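CCHC-type domain-containing protein (Trypanosoma brucei brucei, PDB 7C47) probably acts as an RNase D-type 3'-5' RNA exonuclease, pairing a metal-dependent nuclease domain with zinc knuckles that can bind nucleotides. Local coordinates at residues R97-D102 with L122-F127; T129-K134 with K206-D211; S137-S142 with P240-R245. All coordinates share one frame; numbering follows the deposited sequence.

Interaction 1. Residues R97-D102 with L122-F127. With C5P (cytidine-5'-monophosphate), chain D.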
loop_
_atom_site.group_PDB
_atom_site.type_symbol
_atom_site.label_atom_id
_atom_site.label_comp_id
_atom_site.label_asym_id
_atom_site.label_seq_id
_atom_site.Cartn_x
_atom_site.Cartn_y
_atom_site.Cartn_z
ATOM N N ARG A 97 -4.209 -11.283 9.213
ATOM C CA ARG A 97 -3.309 -10.556 8.322
ATOM C C ARG A 97 -3.354 -9.054 8.615
ATOM O O ARG A 97 -4.438 -8.474 8.690
ATOM C CB ARG A 97 -3.682 -10.816 6.862
ATOM C CG ARG A 97 -2.777 -10.126 5.854
ATOM C CD ARG A 97 -3.186 -10.413 4.423
ATOM N NE ARG A 97 -3.030 -11.826 4.075
ATOM C CZ ARG A 97 -3.989 -12.643 3.629
ATOM N NH1 ARG A 97 -5.243 -12.230 3.439
ATOM N NH2 ARG A 97 -3.682 -13.909 3.357
ATOM N N LYS A 98 -2.181 -8.435 8.777
ATOM C CA LYS A 98 -2.076 -6.986 8.979
ATOM C C LYS A 98 -1.638 -6.341 7.676
ATOM O O LYS A 98 -0.526 -6.587 7.215
ATOM C CB LYS A 98 -1.077 -6.626 10.087
ATOM C CG LYS A 98 -1.056 -7.554 11.285
ATOM C CD LYS A 98 -2.427 -7.771 11.894
ATOM C CE LYS A 98 -2.346 -8.616 13.154
ATOM N NZ LYS A 98 -1.450 -9.805 13.080
ATOM N N LEU A 99 -2.498 -5.511 7.095
ATOM C CA LEU A 99 -2.225 -4.884 5.807
ATOM C C LEU A 99 -1.619 -3.499 6.006
ATOM O O LEU A 99 -2.136 -2.707 6.792
ATOM C CB LEU A 99 -3.504 -4.774 4.979
ATOM C CG LEU A 99 -4.297 -6.065 4.746
ATOM C CD1 LEU A 99 -5.756 -5.740 4.446
ATOM C CD2 LEU A 99 -3.681 -6.886 3.625
ATOM N N PHE A 100 -0.568 -3.223 5.268
ATOM C CA PHE A 100 0.112 -1.952 5.268
ATOM C C PHE A 100 0.401 -1.470 3.853
ATOM O O PHE A 100 0.434 -2.221 2.957
ATOM C CB PHE A 100 1.482 -2.065 5.928
ATOM C CG PHE A 100 1.472 -2.196 7.387
ATOM C CD1 PHE A 100 1.352 -3.415 7.968
ATOM C CD2 PHE A 100 1.683 -1.115 8.181
ATOM C CE1 PHE A 100 1.377 -3.551 9.320
ATOM C CE2 PHE A 100 1.710 -1.242 9.540
ATOM C CZ PHE A 100 1.551 -2.468 10.110
ATOM N N PHE A 101 0.547 -0.179 3.684
ATOM C CA PHE A 101 1.015 0.389 2.449
ATOM C C PHE A 101 2.310 1.110 2.851
ATOM O O PHE A 101 2.243 2.210 3.296
ATOM C CB PHE A 101 0.034 1.353 1.811
ATOM C CG PHE A 101 0.373 1.672 0.388
ATOM C CD1 PHE A 101 1.218 2.704 0.070
ATOM C CD2 PHE A 101 -0.085 0.891 -0.620
ATOM C CE1 PHE A 101 1.549 2.958 -1.231
ATOM C CE2 PHE A 101 0.256 1.129 -1.900
ATOM C CZ PHE A 101 1.056 2.171 -2.217
ATOM N N ASP A 102 3.454 0.492 2.559
ATOM C CA ASP A 102 4.823 0.863 2.972
ATOM C C ASP A 102 4.844 0.783 4.498
ATOM O O ASP A 102 4.569 1.688 5.172
ATOM C CB ASP A 102 5.306 2.229 2.425
ATOM C CG ASP A 102 6.726 2.564 2.821
ATOM O OD1 ASP A 102 7.396 1.739 3.432
ATOM O OD2 ASP A 102 7.145 3.674 2.520
ATOM N N LEU A 122 1.332 -7.988 5.614
ATOM C CA LEU A 122 1.370 -7.927 4.151
ATOM C C LEU A 122 1.428 -6.470 3.707
ATOM O O LEU A 122 0.541 -5.688 4.040
ATOM C CB LEU A 122 0.147 -8.611 3.533
ATOM C CG LEU A 122 0.142 -8.703 1.999
ATOM C CD1 LEU A 122 1.319 -9.526 1.491
ATOM C CD2 LEU A 122 -1.167 -9.285 1.495
ATOM N N ASP A 123 2.471 -6.123 2.951
ATOM C CA ASP A 123 2.723 -4.756 2.510
ATOM C C ASP A 123 2.273 -4.618 1.049
ATOM O O ASP A 123 2.930 -5.131 0.133
ATOM C CB ASP A 123 4.213 -4.442 2.662
ATOM C CG ASP A 123 4.544 -2.969 2.462
ATOM O OD1 ASP A 123 3.900 -2.283 1.641
ATOM O OD2 ASP A 123 5.477 -2.491 3.141
ATOM N N LEU A 124 1.164 -3.910 0.841
ATOM C CA LEU A 124 0.553 -3.804 -0.484
ATOM C C LEU A 124 1.352 -2.955 -1.466
ATOM O O LEU A 124 1.228 -3.146 -2.669
ATOM C CB LEU A 124 -0.889 -3.293 -0.381
ATOM C CG LEU A 124 -1.836 -4.164 0.462
ATOM C CD1 LEU A 124 -3.224 -3.555 0.485
ATOM C CD2 LEU A 124 -1.895 -5.602 -0.035
ATOM N N GLN A 125 2.163 -2.024 -0.970
ATOM C CA GLN A 125 3.082 -1.292 -1.837
ATOM C C GLN A 125 4.102 -2.264 -2.424
ATOM O O GLN A 125 4.346 -2.254 -3.627
ATOM C CB GLN A 125 3.806 -0.177 -1.085
ATOM C CG GLN A 125 4.577 0.755 -2.006
ATOM C CD GLN A 125 5.406 1.780 -1.259
ATOM O OE1 GLN A 125 6.160 1.441 -0.350
ATOM N NE2 GLN A 125 5.286 3.038 -1.654
ATOM N N VAL A 126 4.677 -3.099 -1.559
ATOM C CA VAL A 126 5.648 -4.125 -1.961
ATOM C C VAL A 126 5.004 -5.144 -2.907
ATOM O O VAL A 126 5.633 -5.566 -3.877
ATOM C CB VAL A 126 6.273 -4.827 -0.724
ATOM C CG1 VAL A 126 7.097 -6.046 -1.115
ATOM C CG2 VAL A 126 7.133 -3.839 0.066
ATOM N N PHE A 127 3.762 -5.528 -2.614
ATOM C CA PHE A 127 2.962 -6.387 -3.498
ATOM C C PHE A 127 2.923 -5.798 -4.915
ATOM O O PHE A 127 3.228 -6.494 -5.877
ATOM C CB PHE A 127 1.527 -6.539 -2.958
ATOM C CG PHE A 127 0.852 -7.851 -3.311
ATOM C CD1 PHE A 127 0.929 -8.404 -4.590
ATOM C CD2 PHE A 127 0.098 -8.524 -2.350
ATOM C CE1 PHE A 127 0.288 -9.603 -4.889
ATOM C CE2 PHE A 127 -0.541 -9.721 -2.644
ATOM C CZ PHE A 127 -0.450 -10.264 -3.915
HETATM O O3P C5P D . 6.127 9.322 -5.751
HETATM P P C5P D . 7.514 8.815 -5.585
HETATM O O1P C5P D . 8.405 9.965 -5.290
HETATM O O2P C5P D . 7.823 7.931 -6.742
HETATM O "O5'" C5P D . 7.427 7.932 -4.261
HETATM C "C5'" C5P D . 7.015 6.555 -4.317
HETATM C "C4'" C5P D . 6.982 5.938 -2.937
HETATM O "O4'" C5P D . 8.339 5.710 -2.475
HETATM C "C3'" C5P D . 6.316 6.752 -1.837
HETATM O "O3'" C5P D . 4.911 6.533 -1.804
HETATM C "C2'" C5P D . 6.994 6.224 -0.576
HETATM O "O2'" C5P D . 6.389 5.072 -0.019
HETATM C "C1'" C5P D . 8.412 5.932 -1.078
HETATM N N1 C5P D . 9.373 7.022 -0.816
HETATM C C2 C5P D . 9.823 7.220 0.495
HETATM N N3 C5P D . 10.702 8.220 0.750
HETATM C C4 C5P D . 11.126 9.005 -0.244
HETATM C C5 C5P D . 10.687 8.823 -1.589
HETATM C C6 C5P D . 9.817 7.832 -1.827
HETATM O O2 C5P D . 9.405 6.474 1.394
HETATM N N4 C5P D . 11.996 9.974 0.051
#
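Three backbone N-H groups grip Asp123 OD1: Asp102 N donates to Asp123 OD1 at 3.0 Å, on the syn side but 34° out of the carboxylate plane, while Gln125 N and Val126 N, at the start of helix 124-136, add weak capping bonds. OD2 takes Cys103 N, so this N-cap also holds the turn after strand 97-100. Strands 97-100 and 121-123, connected through helix 104-114, are the two parallel strands of a beta-alpha-beta unit at one edge of the sheet of the RNase H-like exonuclease fold. Leu122 N donates to Lys98 O (2.8 Å) and Phe100 N to Leu122 O (3.0 Å). At the first residue of the helix Leu124 N donates to Phe100 O at 2.8 Å. Leu99 and Leu122 lie side by side, their CD2 methyls 4.1 Å apart. Gln125 CB sits over the centre of the Phe101 ring, 3.7 Å from its plane. Gln125 runs on extended, CG anti to the backbone N (chi1 -170°); Gln125 NE2 donates to O2' of the bound CMP at 2.8 Å and also bonds Ser142 O, while OE1 is held by Arg141. O2' of the CMP donates to Asp102 OD2 at 3.0 Å; Asp102 OD1 forms a salt bridge with Arg104.

Interaction 2. Residues T129-K134 with K206-D211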
loop_
_atom_site.group_PDB
_atom_site.type_symbol
_atom_site.label_atom_id
_atom_site.label_comp_id
_atom_site.label_asym_id
_atom_site.label_seq_id
_atom_site.Cartn_x
_atom_site.Cartn_y
_atom_site.Cartn_z
ATOM N N THR A 129 4.902 -3.546 -6.330
ATOM C CA THR A 129 6.261 -3.574 -6.882
ATOM C C THR A 129 6.688 -4.988 -7.293
ATOM O O THR A 129 7.413 -5.152 -8.279
ATOM C CB THR A 129 7.276 -2.988 -5.882
ATOM O OG1 THR A 129 6.925 -1.627 -5.606
ATOM C CG2 THR A 129 8.707 -3.031 -6.424
ATOM N N ALA A 130 6.242 -5.993 -6.542
ATOM C CA ALA A 130 6.515 -7.394 -6.869
ATOM C C ALA A 130 5.847 -7.827 -8.178
ATOM O O ALA A 130 6.406 -8.636 -8.922
ATOM C CB ALA A 130 6.078 -8.305 -5.728
ATOM N N ILE A 131 4.648 -7.305 -8.441
ATOM C CA ILE A 131 3.976 -7.519 -9.730
ATOM C C ILE A 131 4.784 -6.835 -10.842
ATOM O O ILE A 131 5.056 -7.453 -11.874
ATOM C CB ILE A 131 2.501 -7.044 -9.705
ATOM C CG1 ILE A 131 1.677 -7.945 -8.772
ATOM C CG2 ILE A 131 1.886 -7.062 -11.106
ATOM C CD1 ILE A 131 0.328 -7.372 -8.369
ATOM N N GLN A 132 5.201 -5.590 -10.604
ATOM C CA GLN A 132 6.043 -4.853 -11.556
ATOM C C GLN A 132 7.386 -5.536 -11.798
ATOM O O GLN A 132 7.902 -5.491 -12.908
ATOM C CB GLN A 132 6.303 -3.410 -11.093
ATOM C CG GLN A 132 5.073 -2.548 -10.849
ATOM C CD GLN A 132 4.107 -2.553 -12.009
ATOM O OE1 GLN A 132 3.029 -3.150 -11.933
ATOM N NE2 GLN A 132 4.492 -1.904 -13.096
ATOM N N TRP A 133 7.950 -6.163 -10.765
ATOM C CA TRP A 133 9.204 -6.916 -10.909
ATOM C C TRP A 133 9.016 -8.143 -11.792
ATOM O O TRP A 133 9.784 -8.366 -12.726
ATOM C CB TRP A 133 9.735 -7.355 -9.546
ATOM C CG TRP A 133 10.989 -8.153 -9.641
ATOM C CD1 TRP A 133 11.127 -9.498 -9.441
ATOM C CD2 TRP A 133 12.286 -7.663 -9.991
ATOM N NE1 TRP A 133 12.435 -9.871 -9.625
ATOM C CE2 TRP A 133 13.168 -8.765 -9.967
ATOM C CE3 TRP A 133 12.790 -6.399 -10.316
ATOM C CZ2 TRP A 133 14.528 -8.640 -10.257
ATOM C CZ3 TRP A 133 14.138 -6.273 -10.600
ATOM C CH2 TRP A 133 14.994 -7.390 -10.572
ATOM N N LYS A 134 7.993 -8.929 -11.463
ATOM C CA LYS A 134 7.634 -10.149 -12.190
ATOM C C LYS A 134 7.421 -9.895 -13.688
ATOM O O LYS A 134 7.901 -10.668 -14.514
ATOM C CB LYS A 134 6.364 -10.751 -11.564
ATOM C CG LYS A 134 5.796 -11.997 -12.227
ATOM C CD LYS A 134 6.623 -13.228 -11.925
ATOM C CE LYS A 134 5.990 -14.473 -12.522
ATOM N NZ LYS A 134 6.432 -15.684 -11.789
ATOM N N LYS A 206 -6.865 -14.595 -9.103
ATOM C CA LYS A 206 -6.097 -15.494 -9.976
ATOM C C LYS A 206 -5.389 -14.764 -11.130
ATOM O O LYS A 206 -4.410 -15.276 -11.676
ATOM C CB LYS A 206 -7.001 -16.612 -10.517
ATOM C CG LYS A 206 -6.269 -17.882 -10.932
ATOM C CD LYS A 206 -5.664 -18.622 -9.742
ATOM C CE LYS A 206 -5.202 -20.020 -10.128
ATOM N NZ LYS A 206 -4.181 -20.002 -11.214
ATOM N N ASP A 207 -5.871 -13.571 -11.482
ATOM C CA ASP A 207 -5.225 -12.728 -12.502
ATOM C C ASP A 207 -3.983 -11.976 -11.987
ATOM O O ASP A 207 -3.286 -11.332 -12.775
ATOM C CB ASP A 207 -6.232 -11.715 -13.076
ATOM C CG ASP A 207 -7.466 -12.382 -13.689
ATOM O OD1 ASP A 207 -7.349 -13.515 -14.211
ATOM O OD2 ASP A 207 -8.555 -11.765 -13.646
ATOM N N VAL A 208 -3.727 -12.033 -10.676
ATOM C CA VAL A 208 -2.520 -11.457 -10.074
ATOM C C VAL A 208 -1.363 -12.448 -10.268
ATOM O O VAL A 208 -1.425 -13.567 -9.762
ATOM C CB VAL A 208 -2.743 -11.134 -8.573
ATOM C CG1 VAL A 208 -1.452 -10.686 -7.894
ATOM C CG2 VAL A 208 -3.813 -10.060 -8.424
ATOM N N PRO A 209 -0.304 -12.042 -11.000
ATOM C CA PRO A 209 0.768 -12.985 -11.367
ATOM C C PRO A 209 1.798 -13.351 -10.272
ATOM O O PRO A 209 2.749 -14.081 -10.568
ATOM C CB PRO A 209 1.454 -12.278 -12.547
ATOM C CG PRO A 209 1.251 -10.829 -12.279
ATOM C CD PRO A 209 -0.073 -10.703 -11.578
ATOM N N VAL A 210 1.626 -12.851 -9.044
ATOM C CA VAL A 210 2.470 -13.226 -7.902
ATOM C C VAL A 210 1.603 -13.843 -6.804
ATOM O O VAL A 210 0.501 -13.361 -6.537
ATOM C CB VAL A 210 3.221 -11.997 -7.336
ATOM C CG1 VAL A 210 4.058 -12.377 -6.119
ATOM C CG2 VAL A 210 4.098 -11.370 -8.412
ATOM N N ASP A 211 2.112 -14.897 -6.166
ATOM C CA ASP A 211 1.423 -15.548 -5.052
ATOM C C ASP A 211 1.489 -14.680 -3.785
ATOM O O ASP A 211 2.514 -14.055 -3.499
ATOM C CB ASP A 211 2.040 -16.934 -4.788
ATOM C CG ASP A 211 1.269 -17.756 -3.745
ATOM O OD1 ASP A 211 0.074 -17.475 -3.478
ATOM O OD2 ASP A 211 1.868 -18.709 -3.197
#
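Val210 presses its CG2 methyl against one side of helix 124-136, where it lies 3.6 Å from Ala130 O and 3.9 Å from Lys134 CB. This is helix-on-loop packing on the surface of the exonuclease fold: residues 206-211 form the irregular connection between helix 182-202 and helix 212-226, and Asp211 is the N-cap of the second of these. The contact is small, burying 270 Å² in all, and is made by van der Waals packing between the two segments. Its tight part is made by Ile131 and Val210, with Val208 and Pro209 beside them. With CG1 of Val210 anti to the backbone N (chi1 178°), CG2 lies beside that N and faces the helix; it spans one turn, since Ala130 and Lys134 are four residues apart and joined by the Lys134 N to Ala130 O helix bond. Ile131 meets Val208 and Pro209 with its two branches. The Ile131 side chain crosses both at about a right angle: Ile131 CD1 meets Val208 CG1 at 3.8 Å and Ile131 CG2 meets Pro209 CG at 4.0 Å. Ala130 rests in addition on Ile252. Toward solvent the packing becomes looser. Lys134 is exposed and touches the loop mainly with its aliphatic chain, which bends at chi2 (75°) and runs past the carbonyl of Pro209. Lys134 CE approaches Pro209 O to 3.8 Å, while Lys134 NZ stays 4.2 Å from the same oxygen.

Interaction 3. Residues S137-S142 with P240-R245. With C5P (cytidine-5'-monophosphate), chain D.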
loop_
_atom_site.group_PDB
_atom_site.type_symbol
_atom_site.label_atom_id
_atom_site.label_comp_id
_atom_site.label_asym_id
_atom_site.label_seq_id
_atom_site.Cartn_x
_atom_site.Cartn_y
_atom_site.Cartn_z
ATOM N N SER A 137 10.719 -6.293 -14.613
ATOM C CA SER A 137 11.987 -6.054 -13.892
ATOM C C SER A 137 12.108 -4.638 -13.291
ATOM O O SER A 137 13.205 -4.095 -13.189
ATOM C CB SER A 137 13.199 -6.351 -14.788
ATOM O OG SER A 137 13.164 -7.670 -15.290
ATOM N N VAL A 138 10.973 -4.064 -12.889
ATOM C CA VAL A 138 10.913 -2.737 -12.283
ATOM C C VAL A 138 10.831 -2.945 -10.769
ATOM O O VAL A 138 9.958 -3.682 -10.295
ATOM C CB VAL A 138 9.686 -1.955 -12.814
ATOM C CG1 VAL A 138 9.426 -0.684 -12.011
ATOM C CG2 VAL A 138 9.882 -1.611 -14.283
ATOM N N ASN A 139 11.731 -2.301 -10.020
ATOM C CA ASN A 139 11.742 -2.386 -8.545
ATOM C C ASN A 139 11.329 -1.087 -7.833
ATOM O O ASN A 139 11.552 -0.944 -6.633
ATOM C CB ASN A 139 13.114 -2.872 -8.038
ATOM C CG ASN A 139 14.194 -1.794 -8.088
ATOM O OD1 ASN A 139 14.215 -0.963 -8.992
ATOM N ND2 ASN A 139 15.104 -1.819 -7.118
ATOM N N ARG A 140 10.709 -0.159 -8.561
ATOM C CA ARG A 140 10.265 1.106 -7.985
ATOM C C ARG A 140 9.018 0.920 -7.125
ATOM O O ARG A 140 8.158 0.093 -7.429
ATOM C CB ARG A 140 9.998 2.158 -9.075
ATOM C CG ARG A 140 11.266 2.665 -9.758
ATOM C CD ARG A 140 11.012 3.865 -10.668
ATOM N NE ARG A 140 10.217 3.532 -11.859
ATOM C CZ ARG A 140 10.661 2.865 -12.934
ATOM N NH1 ARG A 140 11.916 2.415 -13.015
ATOM N NH2 ARG A 140 9.829 2.632 -13.947
ATOM N N ARG A 141 8.955 1.685 -6.040
ATOM C CA ARG A 141 7.765 1.786 -5.211
ATOM C C ARG A 141 6.890 2.885 -5.789
ATOM O O ARG A 141 7.397 3.936 -6.169
ATOM C CB ARG A 141 8.142 2.141 -3.773
ATOM C CG ARG A 141 8.943 1.074 -3.039
ATOM C CD ARG A 141 9.379 1.575 -1.670
ATOM N NE ARG A 141 10.077 0.546 -0.890
ATOM C CZ ARG A 141 9.513 -0.303 -0.023
ATOM N NH1 ARG A 141 8.199 -0.300 0.222
ATOM N NH2 ARG A 141 10.284 -1.183 0.610
ATOM N N SER A 142 5.584 2.638 -5.858
ATOM C CA SER A 142 4.614 3.614 -6.335
ATOM C C SER A 142 3.766 4.138 -5.182
ATOM O O SER A 142 3.496 3.417 -4.217
ATOM C CB SER A 142 3.701 2.977 -7.378
ATOM O OG SER A 142 4.433 2.603 -8.527
ATOM N N PRO A 240 15.045 5.217 -0.994
ATOM C CA PRO A 240 13.717 5.142 -0.381
ATOM C C PRO A 240 12.569 4.730 -1.301
ATOM O O PRO A 240 11.617 4.106 -0.828
ATOM C CB PRO A 240 13.491 6.568 0.124
ATOM C CG PRO A 240 14.853 7.069 0.419
ATOM C CD PRO A 240 15.705 6.505 -0.679
ATOM N N ALA A 241 12.660 5.064 -2.589
ATOM C CA ALA A 241 11.587 4.793 -3.549
ATOM C C ALA A 241 11.790 3.510 -4.373
ATOM O O ALA A 241 11.350 3.445 -5.525
ATOM C CB ALA A 241 11.402 5.995 -4.468
ATOM N N GLU A 242 12.422 2.488 -3.793
ATOM C CA GLU A 242 12.567 1.192 -4.467
ATOM C C GLU A 242 12.568 0.031 -3.482
ATOM O O GLU A 242 12.607 0.230 -2.264
ATOM C CB GLU A 242 13.827 1.162 -5.357
ATOM C CG GLU A 242 15.148 1.248 -4.615
ATOM C CD GLU A 242 16.352 1.277 -5.543
ATOM O OE1 GLU A 242 16.765 0.200 -6.025
ATOM O OE2 GLU A 242 16.905 2.374 -5.777
ATOM N N VAL A 243 12.513 -1.177 -4.036
ATOM C CA VAL A 243 12.528 -2.420 -3.270
ATOM C C VAL A 243 13.809 -3.191 -3.599
ATOM O O VAL A 243 14.164 -3.343 -4.770
ATOM C CB VAL A 243 11.274 -3.262 -3.590
ATOM C CG1 VAL A 243 11.383 -4.670 -3.017
ATOM C CG2 VAL A 243 10.025 -2.559 -3.071
ATOM N N ASN A 244 14.483 -3.666 -2.550
ATOM C CA ASN A 244 15.693 -4.495 -2.637
ATOM C C ASN A 244 15.570 -5.578 -3.726
ATOM O O ASN A 244 14.685 -6.432 -3.664
ATOM C CB ASN A 244 15.963 -5.109 -1.242
ATOM C CG ASN A 244 17.228 -5.945 -1.173
ATOM O OD1 ASN A 244 17.476 -6.797 -2.017
ATOM N ND2 ASN A 244 18.010 -5.740 -0.122
ATOM N N ARG A 245 16.456 -5.520 -4.721
ATOM C CA ARG A 245 16.439 -6.452 -5.862
ATOM C C ARG A 245 16.766 -7.894 -5.477
ATOM O O ARG A 245 16.150 -8.825 -5.994
ATOM C CB ARG A 245 17.423 -6.008 -6.953
ATOM C CG ARG A 245 17.004 -4.754 -7.699
ATOM C CD ARG A 245 18.123 -4.237 -8.598
ATOM N NE ARG A 245 17.803 -2.907 -9.117
ATOM C CZ ARG A 245 17.039 -2.649 -10.181
ATOM N NH1 ARG A 245 16.501 -3.629 -10.908
ATOM N NH2 ARG A 245 16.820 -1.385 -10.532
HETATM O O3P C5P D . 6.127 9.322 -5.751
HETATM P P C5P D . 7.514 8.815 -5.585
HETATM O O1P C5P D . 8.405 9.965 -5.290
HETATM O O2P C5P D . 7.823 7.931 -6.742
HETATM O "O5'" C5P D . 7.427 7.932 -4.261
HETATM C "C5'" C5P D . 7.015 6.555 -4.317
HETATM C "C4'" C5P D . 6.982 5.938 -2.937
HETATM O "O4'" C5P D . 8.339 5.710 -2.475
HETATM C "C3'" C5P D . 6.316 6.752 -1.837
HETATM O "O3'" C5P D . 4.911 6.533 -1.804
HETATM C "C2'" C5P D . 6.994 6.224 -0.576
HETATM O "O2'" C5P D . 6.389 5.072 -0.019
HETATM C "C1'" C5P D . 8.412 5.932 -1.078
HETATM N N1 C5P D . 9.373 7.022 -0.816
HETATM C C2 C5P D . 9.823 7.220 0.495
HETATM N N3 C5P D . 10.702 8.220 0.750
HETATM C C4 C5P D . 11.126 9.005 -0.244
HETATM C C5 C5P D . 10.687 8.823 -1.589
HETATM C C6 C5P D . 9.817 7.832 -1.827
HETATM O O2 C5P D . 9.405 6.474 1.394
HETATM N N4 C5P D . 11.996 9.974 0.051
#
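In Asn139 the side chain turns so that CG lies between the backbone N and the carbonyl carbon (chi1 76°), and Glu242 adopts the same choice (chi1 66°); the two side chains then run side by side, with amide and carboxylate planes perpendicular. Both hydrogens of Asn139 ND2 are used: one bond goes to Glu242 OE1 on its anti side (2.8 Å), the other to Val243 O (3.0 Å). Glu242 OE2 turns instead to Thr239. Asn139 OD1 sits over one face of the Arg245 guanidinium, 3.1 Å from Arg245 NH2 but at an angle too poor for a hydrogen bond. Around this pair the two loops, one following helix 124-136 and the other leading into helix 245-251, run in roughly opposite directions and form a single backbone bridge between Arg140 and Glu242. Val243 N donates to Asn139 O at 2.8 Å, and Arg141 N to Ala241 O. The bridge thus joins the two loops beside the CMP site of the RNase H-like exonuclease fold. The extended Arg141 side chain reaches across to the other loop, where Arg141 NE meets Glu242 O at 2.9 Å from well above the carbonyl plane (63°). Val243 CG2 lies over one face of that guanidinium, whose two terminal nitrogens go to Gln125 (NH1) and, as a salt bridge, Asp237 (NH2). The bridge also borders the bound CMP: Pro240 CB rests over the cytosine ring, 3.3 Å from its N3, and Arg141 O approaches C5' of the ribose at 3.2 Å.

The centres of the three contacts lie about 14 Å from one another, grouped around helix 124-136. Interaction 1 holds the start of that helix to the sheet edge, interaction 2 lies along its later turns, and interaction 3 uses the loop that follows it. Along the chain interaction 1 is complete before the others open, whereas 2 and 3 interleave. Direct contacts join them: Phe127 packs on Val208, and Thr129 OG1 meets Arg140 O at 2.8 Å, a probable hydrogen bond. Interactions 1 and 3 both border the same CMP, so the turn after strand 97-100, the first turn of helix 124-136 and the two loops of interaction 3 together flank this nucleotide, whereas interaction 2 lies on the surface.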